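Local coordinates for glutathione S-transferase delta (Bombyx mori, PDB 3VK9), which probably catalyses the conjugation of glutathione to electrophilic substrates, working as a homodimer of the delta class, at residues Met1-Tyr6 / Leu26-Lys31. Residues are numbered along the deposited sequence; the frame is centred on the assembly and turned at random. Where two conformers were deposited one is given.
Sequences MTIDLY and LNLNLK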
ATOM      1  N   MET A   1      22.554  -4.305 -19.005  1.00 78.26           N
ATOM      2  CA  MET A   1      23.255  -4.958 -17.904  1.00 77.02           C
ATOM      3  C   MET A   1      22.909  -4.307 -16.569  1.00 75.94           C
ATOM      4  O   MET A   1      22.521  -4.981 -15.609  1.00 70.30           O
ATOM      5  CB  MET A   1      24.767  -4.910 -18.135  1.00 75.30           C
ATOM      6  CG  MET A   1      25.208  -5.469 -19.476  1.00 76.17           C
ATOM      7  SD  MET A   1      25.241  -7.271 -19.539  1.00103.34           S
ATOM      8  CE  MET A   1      23.503  -7.708 -19.418  1.00 68.34           C
ATOM      9  N   THR A   2      23.039  -2.987 -16.519  1.00 76.34           N
ATOM     10  CA  THR A   2      22.850  -2.269 -15.269  1.00 69.89           C
ATOM     11  C   THR A   2      21.430  -1.734 -15.071  1.00 57.34           C
ATOM     12  O   THR A   2      20.656  -1.513 -16.014  1.00 56.80           O
ATOM     13  CB  THR A   2      23.892  -1.144 -15.084  1.00 74.94           C
ATOM     14  OG1 THR A   2      25.166  -1.596 -15.557  1.00 79.64           O
ATOM     15  CG2 THR A   2      24.017  -0.763 -13.611  1.00 73.97           C
ATOM     16  N   ILE A   3      21.118  -1.528 -13.807  1.00 40.18           N
ATOM     17  CA  ILE A   3      19.788  -1.128 -13.387  0.70 32.67           C
ATOM     18  C   ILE A   3      19.850   0.250 -12.748  1.00 27.54           C
ATOM     19  O   ILE A   3      20.685   0.505 -11.873  1.00 16.05           O
ATOM     20  CB  ILE A   3      19.216  -2.120 -12.369  0.70 32.54           C
ATOM     21  CG1 ILE A   3      18.812  -3.424 -13.048  0.70 33.58           C
ATOM     22  CG2 ILE A   3      18.008  -1.534 -11.674  0.70 36.61           C
ATOM     23  CD1 ILE A   3      18.004  -4.320 -12.143  0.70 38.10           C
ATOM     24  N   ASP A   4      18.969   1.145 -13.192  1.00 23.62           N
ATOM     25  CA  ASP A   4      18.959   2.530 -12.709  1.00 13.38           C
ATOM     26  C   ASP A   4      17.960   2.755 -11.579  1.00 13.50           C
ATOM     27  O   ASP A   4      16.863   2.212 -11.608  1.00 14.00           O
ATOM     28  CB  ASP A   4      18.639   3.494 -13.859  1.00 11.54           C
ATOM     29  CG  ASP A   4      19.651   3.418 -14.991  1.00 19.41           C
ATOM     30  OD1 ASP A   4      19.285   3.791 -16.129  1.00 22.70           O
ATOM     31  OD2 ASP A   4      20.799   2.974 -14.745  1.00 22.28           O
ATOM     32  N   LEU A   5      18.353   3.551 -10.591  1.00 16.61           N
ATOM     33  CA  LEU A   5      17.430   4.018  -9.562  1.00 15.65           C
ATOM     34  C   LEU A   5      17.430   5.544  -9.517  1.00 16.20           C
ATOM     35  O   LEU A   5      18.420   6.159  -9.136  1.00 12.18           O
ATOM     36  CB  LEU A   5      17.807   3.466  -8.188  1.00 15.00           C
ATOM     37  CG  LEU A   5      16.795   3.814  -7.092  1.00 13.02           C
ATOM     38  CD1 LEU A   5      15.541   2.976  -7.273  1.00 16.49           C
ATOM     39  CD2 LEU A   5      17.353   3.629  -5.670  1.00 15.46           C
ATOM     40  N   TYR A   6      16.323   6.147  -9.929  1.00 12.38           N
ATOM     41  CA  TYR A   6      16.098   7.580  -9.727  1.00 14.33           C
ATOM     42  C   TYR A   6      15.584   7.839  -8.318  1.00 14.46           C
ATOM     43  O   TYR A   6      14.598   7.244  -7.911  1.00 14.81           O
ATOM     44  CB  TYR A   6      15.096   8.094 -10.752  1.00 15.54           C
ATOM     45  CG  TYR A   6      15.600   7.936 -12.161  1.00 14.44           C
ATOM     46  CD1 TYR A   6      15.446   6.732 -12.841  1.00 14.30           C
ATOM     47  CD2 TYR A   6      16.257   8.981 -12.805  1.00 11.21           C
ATOM     48  CE1 TYR A   6      15.916   6.576 -14.138  1.00 15.44           C
ATOM     49  CE2 TYR A   6      16.739   8.826 -14.102  1.00 13.60           C
ATOM     50  CZ  TYR A   6      16.562   7.622 -14.762  1.00 14.81           C
ATOM     51  OH  TYR A   6      17.036   7.461 -16.054  1.00 20.59           O
ATOM     52  N   LEU A  26      23.585  -5.272  -3.742  1.00 10.88           N
ATOM     53  CA  LEU A  26      23.445  -4.928  -5.156  1.00 20.22           C
ATOM     54  C   LEU A  26      24.199  -3.658  -5.520  1.00 15.44           C
ATOM     55  O   LEU A  26      24.453  -2.809  -4.678  1.00 25.99           O
ATOM     56  CB  LEU A  26      21.980  -4.688  -5.517  1.00 15.34           C
ATOM     57  CG  LEU A  26      20.929  -5.738  -5.209  1.00 15.62           C
ATOM     58  CD1 LEU A  26      19.597  -5.291  -5.849  1.00 17.36           C
ATOM     59  CD2 LEU A  26      21.341  -7.101  -5.719  1.00 15.74           C
ATOM     60  N   ASN A  27      24.527  -3.526  -6.795  1.00 22.20           N
ATOM     61  CA  ASN A  27      25.080  -2.282  -7.306  1.00 24.98           C
ATOM     62  C   ASN A  27      24.129  -1.610  -8.287  1.00 19.25           C
ATOM     63  O   ASN A  27      24.203  -1.834  -9.492  1.00 30.54           O
ATOM     64  CB  ASN A  27      26.439  -2.515  -7.971  1.00 25.00           C
ATOM     65  CG  ASN A  27      27.028  -1.234  -8.556  1.00 40.77           C
ATOM     66  OD1 ASN A  27      26.555  -0.125  -8.274  1.00 41.99           O
ATOM     67  ND2 ASN A  27      28.073  -1.380  -9.370  1.00 48.06           N
ATOM     68  N   LEU A  28      23.245  -0.771  -7.762  1.00 12.92           N
ATOM     69  CA  LEU A  28      22.360   0.026  -8.588  1.00 18.26           C
ATOM     70  C   LEU A  28      23.051   1.286  -9.092  1.00 21.03           C
ATOM     71  O   LEU A  28      23.869   1.877  -8.401  1.00 21.49           O
ATOM     72  CB  LEU A  28      21.128   0.437  -7.792  1.00 18.76           C
ATOM     73  CG  LEU A  28      20.311  -0.694  -7.180  1.00 23.46           C
ATOM     74  CD1 LEU A  28      19.275  -0.094  -6.256  1.00 22.59           C
ATOM     75  CD2 LEU A  28      19.652  -1.524  -8.286  1.00 24.43           C
ATOM     76  N   ASN A  29      22.698   1.703 -10.298  1.00 16.67           N
ATOM     77  CA  ASN A  29      23.183   2.961 -10.815  1.00 15.64           C
ATOM     78  C   ASN A  29      22.309   4.075 -10.260  1.00 13.16           C
ATOM     79  O   ASN A  29      21.188   4.272 -10.714  1.00 15.92           O
ATOM     80  CB  ASN A  29      23.137   2.960 -12.335  1.00 20.75           C
ATOM     81  CG  ASN A  29      23.645   4.255 -12.931  1.00 27.48           C
ATOM     82  OD1 ASN A  29      24.560   4.881 -12.388  1.00 28.64           O
ATOM     83  ND2 ASN A  29      23.053   4.668 -14.052  1.00 24.32           N
ATOM     84  N   LEU A  30      22.813   4.797  -9.267  1.00 16.32           N
ATOM     85  CA  LEU A  30      22.000   5.810  -8.603  1.00 18.53           C
ATOM     86  C   LEU A  30      21.955   7.065  -9.434  1.00 18.24           C
ATOM     87  O   LEU A  30      22.983   7.564  -9.860  1.00 17.50           O
ATOM     88  CB  LEU A  30      22.556   6.134  -7.224  1.00 19.22           C
ATOM     89  CG  LEU A  30      22.601   4.975  -6.234  1.00 16.76           C
ATOM     90  CD1 LEU A  30      23.102   5.471  -4.881  1.00 19.66           C
ATOM     91  CD2 LEU A  30      21.234   4.291  -6.111  1.00 16.96           C
ATOM     92  N   LYS A  31      20.756   7.572  -9.666  1.00 19.82           N
ATOM     93  CA  LYS A  31      20.590   8.784 -10.454  1.00 15.44           C
ATOM     94  C   LYS A  31      19.794   9.817  -9.673  1.00 19.73           C
ATOM     95  O   LYS A  31      18.569   9.730  -9.565  1.00 13.92           O
ATOM     96  CB  LYS A  31      19.895   8.462 -11.769  1.00 12.30           C
ATOM     97  CG  LYS A  31      20.699   7.486 -12.618  1.00 18.66           C
ATOM     98  CD  LYS A  31      20.057   7.296 -13.985  1.00 16.69           C
ATOM     99  CE  LYS A  31      20.434   8.444 -14.925  1.00 20.63           C
ATOM    100  NZ  LYS A  31      19.697   8.392 -16.232  1.00 25.04           N
TER
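Asp4 to Tyr6 pair in parallel with Asn29 to Lys31, the strand axes 4.7 Å apart at closest, through the alternating bonds Asn29 N to Ile3 O, Leu5 N to Asn29 O and Lys31 N to Leu5 O. On the face of Asp4 and Tyr6 the side chains are polar. Asn29, with CG anti to its backbone N (chi1 -180°), reaches alongside Asp4, and its ND2 gives a nearly straight 2.9 Å bond to Asp4 OD2, met from above the carboxylate plane. Lys31 runs beside Tyr6: CB lies over the ring face, 4.2 Å from its centroid, and the bend at chi3 (81°) brings NZ within 2.8 Å of Tyr6 OH as hydrogen-bond donor. A long aliphatic chain ending in an ammonium group thus suits a phenol, methylenes against the ring and NZ against the hydroxyl. An alanine at Tyr6 would probably leave the Lys31 ammonium without this acceptor and its methylenes without their ring. Leu5 and Leu30 point to the other face, where Leu5 CD2 meets Leu30 CD2 at 4.0 Å; together with Leu28 they touch helix 12-24, which is why leucines suit these places. That helix links the two strands, making the beta-alpha-beta unit that begins the thioredoxin-like N-terminal domain of glutathione transferases.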